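PDB 7NG2: zinc finger (CCCH type) motif-containing protein from Toxoplasma gondii, which probably reads N6-methyladenosine in mRNA through its YTH domain, the part held in this chain, coupling that recognition to cleavage and polyadenylation. Local coordinates for residues A[27-31]-A[102-106]; A[34-40]-A[94-100]. All coordinates share one frame; numbering follows the deposited sequence.

Contact 1 of 2, residues A[27-31]-A[102-106]; sequences IYTSI and WLKQC
The indole of Trp102 is touched on one face by Ile31 and at its rim by Ser30, and the ring of Phe60, from strand 55-62, also stacks on it. Ile31 sets CG1 above the middle of the ring system, 3.6 Å from the centroid of the five-membered ring, a CH-pi contact in which the branch crosses the indole at about a right angle. At the pyrrole edge NE1 of Trp102 gives its hydrogen to Ser30 OG, 3.0 Å away; the bond is nearly straight (170°) and the oxygen lies in the ring plane. Chi1 of Ser30, -177°, carries OG away from the backbone N and round to this edge. The same hydroxyl donates to Val35 O, so it bridges indole and main chain, and its two bonds fix the rotation of the serine. Together, the hydroxyl at the rim and Ile31 on the face should limit how the indole can tilt. One helical turn before Ile31, Ile27 brings CG2 obliquely to CH2 of Trp102 at 3.8 Å, touching the benzene end. Beyond the ring, Gln105 meets Ile31 from the opposite direction, NE2 lying 3.6 Å from Ile31 CG2, while OE1 accepts from Leu155 N in the C-terminal tail. The axes of 27-31 and 102-106 approach to 11.0 Å, their chain directions 130° apart. Helix 24-33 thus packs on strand 98-109, which lies between strands 67-74 and 35-36 in the sheet, and Ile27 and Ser30 also reach Trp36 of 35-36.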
loop_
_atom_site.group_PDB
_atom_site.type_symbol
_atom_site.label_atom_id
_atom_site.label_comp_id
_atom_site.label_asym_id
_atom_site.label_seq_id
_atom_site.Cartn_x
_atom_site.Cartn_y
_atom_site.Cartn_z
ATOM N N ILE A 27 -4.452 -6.629 7.955
ATOM C CA ILE A 27 -5.032 -6.332 6.646
ATOM C C ILE A 27 -6.551 -6.295 6.736
ATOM O O ILE A 27 -7.202 -5.389 6.200
ATOM C CB ILE A 27 -4.553 -7.357 5.601
ATOM C CG1 ILE A 27 -3.029 -7.331 5.478
ATOM C CG2 ILE A 27 -5.221 -7.090 4.250
ATOM C CD1 ILE A 27 -2.489 -6.037 4.925
ATOM N N TYR A 28 -7.138 -7.277 7.423
ATOM C CA TYR A 28 -8.590 -7.312 7.567
ATOM C C TYR A 28 -9.094 -6.061 8.274
ATOM O O TYR A 28 -10.082 -5.453 7.846
ATOM C CB TYR A 28 -9.021 -8.565 8.330
ATOM C CG TYR A 28 -8.617 -9.860 7.669
ATOM C CD1 TYR A 28 -8.509 -9.962 6.288
ATOM C CD2 TYR A 28 -8.337 -10.987 8.435
ATOM C CE1 TYR A 28 -8.138 -11.156 5.687
ATOM C CE2 TYR A 28 -7.965 -12.180 7.844
ATOM C CZ TYR A 28 -7.865 -12.258 6.472
ATOM O OH TYR A 28 -7.492 -13.445 5.886
ATOM N N THR A 29 -8.415 -5.652 9.345
ATOM C CA THR A 29 -8.785 -4.425 10.039
ATOM C C THR A 29 -8.669 -3.216 9.118
ATOM O O THR A 29 -9.524 -2.322 9.137
ATOM C CB THR A 29 -7.901 -4.260 11.275
ATOM O OG1 THR A 29 -8.162 -5.340 12.182
ATOM C CG2 THR A 29 -8.180 -2.945 11.970
ATOM N N SER A 30 -7.619 -3.177 8.298
ATOM C CA SER A 30 -7.423 -2.069 7.370
ATOM C C SER A 30 -8.567 -1.979 6.366
ATOM O O SER A 30 -9.063 -0.882 6.077
ATOM C CB SER A 30 -6.087 -2.248 6.651
ATOM O OG SER A 30 -5.819 -1.157 5.783
ATOM N N ILE A 31 -9.008 -3.123 5.841
ATOM C CA ILE A 31 -10.124 -3.142 4.901
ATOM C C ILE A 31 -11.416 -2.744 5.607
ATOM O O ILE A 31 -12.234 -1.989 5.065
ATOM C CB ILE A 31 -10.231 -4.531 4.240
ATOM C CG1 ILE A 31 -9.017 -4.791 3.347
ATOM C CG2 ILE A 31 -11.513 -4.656 3.435
ATOM C CD1 ILE A 31 -8.849 -6.251 2.985
ATOM N N TRP A 102 -9.220 1.302 0.219
ATOM C CA TRP A 102 -8.869 0.123 -0.557
ATOM C C TRP A 102 -9.531 0.208 -1.927
ATOM O O TRP A 102 -10.723 0.514 -2.038
ATOM C CB TRP A 102 -9.267 -1.152 0.188
ATOM C CG TRP A 102 -8.248 -1.545 1.224
ATOM C CD1 TRP A 102 -8.041 -0.955 2.446
ATOM C CD2 TRP A 102 -7.288 -2.604 1.125
ATOM N NE1 TRP A 102 -7.012 -1.582 3.102
ATOM C CE2 TRP A 102 -6.534 -2.599 2.318
ATOM C CE3 TRP A 102 -6.990 -3.555 0.143
ATOM C CZ2 TRP A 102 -5.513 -3.514 2.560
ATOM C CZ3 TRP A 102 -5.976 -4.464 0.388
ATOM C CH2 TRP A 102 -5.247 -4.434 1.586
ATOM N N LEU A 103 -8.738 -0.012 -2.972
ATOM C CA LEU A 103 -9.200 0.109 -4.345
ATOM C C LEU A 103 -9.266 -1.221 -5.074
ATOM O O LEU A 103 -9.896 -1.302 -6.135
ATOM C CB LEU A 103 -8.285 1.069 -5.121
ATOM C CG LEU A 103 -8.308 2.493 -4.557
ATOM C CD1 LEU A 103 -7.235 3.372 -5.197
ATOM C CD2 LEU A 103 -9.695 3.108 -4.741
ATOM N N LYS A 104 -8.617 -2.257 -4.545
ATOM C CA LYS A 104 -8.738 -3.602 -5.091
ATOM C C LYS A 104 -8.349 -4.584 -4.000
ATOM O O LYS A 104 -7.400 -4.337 -3.257
ATOM C CB LYS A 104 -7.803 -3.810 -6.288
ATOM C CG LYS A 104 -7.947 -5.161 -6.978
ATOM C CD LYS A 104 -9.311 -5.314 -7.633
ATOM C CE LYS A 104 -9.427 -6.599 -8.437
ATOM N NZ LYS A 104 -10.663 -6.587 -9.287
ATOM N N GLN A 105 -9.113 -5.666 -3.892
ATOM C CA GLN A 105 -8.719 -6.861 -3.156
ATOM C C GLN A 105 -8.564 -7.981 -4.173
ATOM O O GLN A 105 -9.469 -8.219 -4.978
ATOM C CB GLN A 105 -9.793 -7.256 -2.146
ATOM C CG GLN A 105 -10.017 -6.235 -1.049
ATOM C CD GLN A 105 -11.170 -6.600 -0.138
ATOM O OE1 GLN A 105 -11.207 -7.688 0.431
ATOM N NE2 GLN A 105 -12.112 -5.682 0.013
ATOM N N CYS A 106 -7.429 -8.671 -4.146
ATOM C CA CYS A 106 -7.159 -9.666 -5.173
ATOM C C CYS A 106 -6.137 -10.646 -4.626
ATOM O O CYS A 106 -5.659 -10.520 -3.496
ATOM C CB CYS A 106 -6.562 -9.016 -6.425
ATOM S SG CYS A 106 -5.019 -8.114 -6.126
#

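Contact 2 of 2, residues A[34-40]-A[94-100]; sequences GVWATSK and LGSNFRV
Trp36 O accepts one hydrogen bond, from Phe98 N at 2.8 Å, and a weaker CA-H...O contact from Asn97 CA at 3.3 Å. The Phe98 ring spreads beneath this carbonyl oxygen, which sits off centre toward the rim; chi1 of 55° folds the ring back over the partner strand. The hydrogen-bonded pair is completed by Trp36 N to Phe98 O at 2.9 Å. One step on, Val35 and Arg99 form a non-hydrogen-bonded antiparallel pair. Gly34, leaving helix 24-33 with positive phi, then accepts from Val100 N through its O at 2.9 Å, the donor standing well above the carbonyl plane. At the other end Gly95 N reaches Thr38 O at 2.8 Å, and a water accepts from Thr38 N and donates to Ser96 O, spanning the section between the direct bonds. Trp36 and Phe98 run side by side in the same direction, with Phe98 CZ 3.9 Å from Trp36 CD1, at the indole edge, and their planes 74° apart. Val100 CG2 rests 3.7 Å from Trp36 CB. Asn97 lays OD1 3.3 Å from Ala37 CB, while its amide is held by Leu82 O and Gln91 NE2. Trp36 also meets Trp87 edge to face; as in other YTH domains, the two are probably part of the aromatic cage for the methylated base, although this is the apo form. The main-chain bonds of Trp36 should set the direction in which its side chain leaves the strand, and Val100 and Phe98 pack against its CB and the indole edge.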
loop_
_atom_site.group_PDB
_atom_site.type_symbol
_atom_site.label_atom_id
_atom_site.label_comp_id
_atom_site.label_asym_id
_atom_site.label_seq_id
_atom_site.Cartn_x
_atom_site.Cartn_y
_atom_site.Cartn_z
ATOM N N GLY A 34 -10.631 1.189 6.892
ATOM C CA GLY A 34 -9.996 2.165 6.025
ATOM C C GLY A 34 -8.840 2.882 6.688
ATOM O O GLY A 34 -8.765 4.112 6.654
ATOM N N VAL A 35 -7.915 2.124 7.275
ATOM C CA VAL A 35 -6.902 2.707 8.147
ATOM C C VAL A 35 -5.616 1.901 8.031
ATOM O O VAL A 35 -5.637 0.687 7.808
ATOM C CB VAL A 35 -7.423 2.772 9.607
ATOM C CG1 VAL A 35 -7.726 1.369 10.143
ATOM C CG2 VAL A 35 -6.448 3.518 10.517
ATOM N N TRP A 36 -4.487 2.584 8.203
ATOM C CA TRP A 36 -3.189 1.927 8.280
ATOM C C TRP A 36 -2.282 2.748 9.188
ATOM O O TRP A 36 -2.564 3.909 9.485
ATOM C CB TRP A 36 -2.552 1.758 6.886
ATOM C CG TRP A 36 -1.437 0.765 6.886
ATOM C CD1 TRP A 36 -0.121 1.010 6.643
ATOM C CD2 TRP A 36 -1.546 -0.639 7.149
ATOM N NE1 TRP A 36 0.602 -0.157 6.740
ATOM C CE2 TRP A 36 -0.250 -1.182 7.058
ATOM C CE3 TRP A 36 -2.614 -1.485 7.473
ATOM C CZ2 TRP A 36 0.010 -2.542 7.261
ATOM C CZ3 TRP A 36 -2.356 -2.834 7.681
ATOM C CH2 TRP A 36 -1.053 -3.348 7.571
ATOM N N ALA A 37 -1.180 2.132 9.614
ATOM C CA ALA A 37 -0.102 2.851 10.276
ATOM C C ALA A 37 1.198 2.152 9.918
ATOM O O ALA A 37 1.217 0.948 9.652
ATOM C CB ALA A 37 -0.281 2.917 11.804
ATOM N N THR A 38 2.291 2.906 9.929
ATOM C CA THR A 38 3.584 2.351 9.561
ATOM C C THR A 38 4.653 2.915 10.494
ATOM O O THR A 38 4.366 3.706 11.398
ATOM C CB THR A 38 3.855 2.569 8.062
ATOM O OG1 THR A 38 5.024 1.847 7.661
ATOM C CG2 THR A 38 4.050 4.038 7.761
ATOM N N SER A 39 5.891 2.478 10.288
ATOM C CA SER A 39 7.007 2.947 11.097
ATOM C C SER A 39 7.121 4.468 11.008
ATOM O O SER A 39 6.623 5.104 10.078
ATOM C CB SER A 39 8.300 2.303 10.605
ATOM O OG SER A 39 8.678 2.885 9.365
ATOM N N LYS A 40 7.789 5.063 11.999
ATOM C CA LYS A 40 7.919 6.517 12.001
ATOM C C LYS A 40 8.670 7.010 10.766
ATOM O O LYS A 40 8.287 8.020 10.161
ATOM C CB LYS A 40 8.554 6.992 13.307
ATOM C CG LYS A 40 7.662 6.706 14.514
ATOM C CD LYS A 40 8.117 7.421 15.775
ATOM C CE LYS A 40 6.932 7.715 16.687
ATOM N NZ LYS A 40 6.129 8.878 16.202
ATOM N N LEU A 94 4.692 2.832 16.224
ATOM C CA LEU A 94 4.327 3.251 14.884
ATOM C C LEU A 94 4.054 4.747 14.878
ATOM O O LEU A 94 3.857 5.365 15.924
ATOM C CB LEU A 94 3.065 2.517 14.417
ATOM C CG LEU A 94 3.182 0.995 14.318
ATOM C CD1 LEU A 94 1.810 0.357 14.123
ATOM C CD2 LEU A 94 4.108 0.626 13.174
ATOM N N GLY A 95 4.048 5.330 13.686
ATOM C CA GLY A 95 3.472 6.645 13.506
ATOM C C GLY A 95 1.965 6.598 13.714
ATOM O O GLY A 95 1.367 5.554 13.972
ATOM N N SER A 96 1.337 7.767 13.596
ATOM C CA SER A 96 -0.102 7.844 13.806
ATOM C C SER A 96 -0.846 7.188 12.643
ATOM O O SER A 96 -0.338 7.083 11.518
ATOM C CB SER A 96 -0.554 9.299 13.939
ATOM O OG SER A 96 -0.050 9.902 15.119
ATOM N N ASN A 97 -2.068 6.741 12.925
ATOM C CA ASN A 97 -2.904 6.123 11.907
ATOM C C ASN A 97 -3.275 7.125 10.823
ATOM O O ASN A 97 -3.483 8.311 11.081
ATOM C CB ASN A 97 -4.196 5.602 12.537
ATOM C CG ASN A 97 -3.948 4.492 13.531
ATOM O OD1 ASN A 97 -2.985 3.749 13.418
ATOM N ND2 ASN A 97 -4.828 4.371 14.515
ATOM N N PHE A 98 -3.372 6.636 9.593
ATOM C CA PHE A 98 -3.852 7.452 8.492
ATOM C C PHE A 98 -4.915 6.688 7.715
ATOM O O PHE A 98 -4.997 5.457 7.771
ATOM C CB PHE A 98 -2.717 7.926 7.561
ATOM C CG PHE A 98 -1.861 6.816 6.999
ATOM C CD1 PHE A 98 -2.182 6.222 5.794
ATOM C CD2 PHE A 98 -0.714 6.401 7.662
ATOM C CE1 PHE A 98 -1.381 5.229 5.257
ATOM C CE2 PHE A 98 0.089 5.404 7.135
ATOM C CZ PHE A 98 -0.249 4.816 5.927
ATOM N N ARG A 99 -5.755 7.441 7.011
ATOM C CA ARG A 99 -6.847 6.841 6.260
ATOM C C ARG A 99 -6.338 6.241 4.955
ATOM O O ARG A 99 -5.476 6.814 4.276
ATOM C CB ARG A 99 -7.928 7.883 5.970
ATOM C CG ARG A 99 -8.853 8.139 7.151
ATOM C CD ARG A 99 -10.067 8.970 6.761
ATOM N NE ARG A 99 -9.703 10.332 6.386
ATOM C CZ ARG A 99 -9.934 10.867 5.191
ATOM N NH1 ARG A 99 -10.530 10.153 4.243
ATOM N NH2 ARG A 99 -9.568 12.117 4.944
ATOM N N VAL A 100 -6.898 5.086 4.608
ATOM C CA VAL A 100 -6.628 4.395 3.353
ATOM C C VAL A 100 -7.962 4.016 2.733
ATOM O O VAL A 100 -8.892 3.604 3.436
ATOM C CB VAL A 100 -5.782 3.124 3.586
ATOM C CG1 VAL A 100 -5.579 2.350 2.280
ATOM C CG2 VAL A 100 -4.451 3.485 4.197
HETATM O O HOH W 1 1.761 5.766 10.256
#

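From the N terminus, strand 14-21 leads into helix 24-33, whose residues 27-31 open contact 1. The chain passes directly into strand 35-36 and the first half of contact 2, then runs through helix 40-52 and strands 55-62 and 67-74. At 94-100 it returns to close contact 2, the inner loop, and a few residues later, at 102-106, closes contact 1, the outer one. The loops are therefore nested, and both end on strand 98-109. Contact 2 adds strand 35-36 to the sheet edge, whereas contact 1 seats helix 24-33 on it. Helix and edge strand also touch directly, Ile27 CD1 packing 4.0 Å from Trp36 CH2.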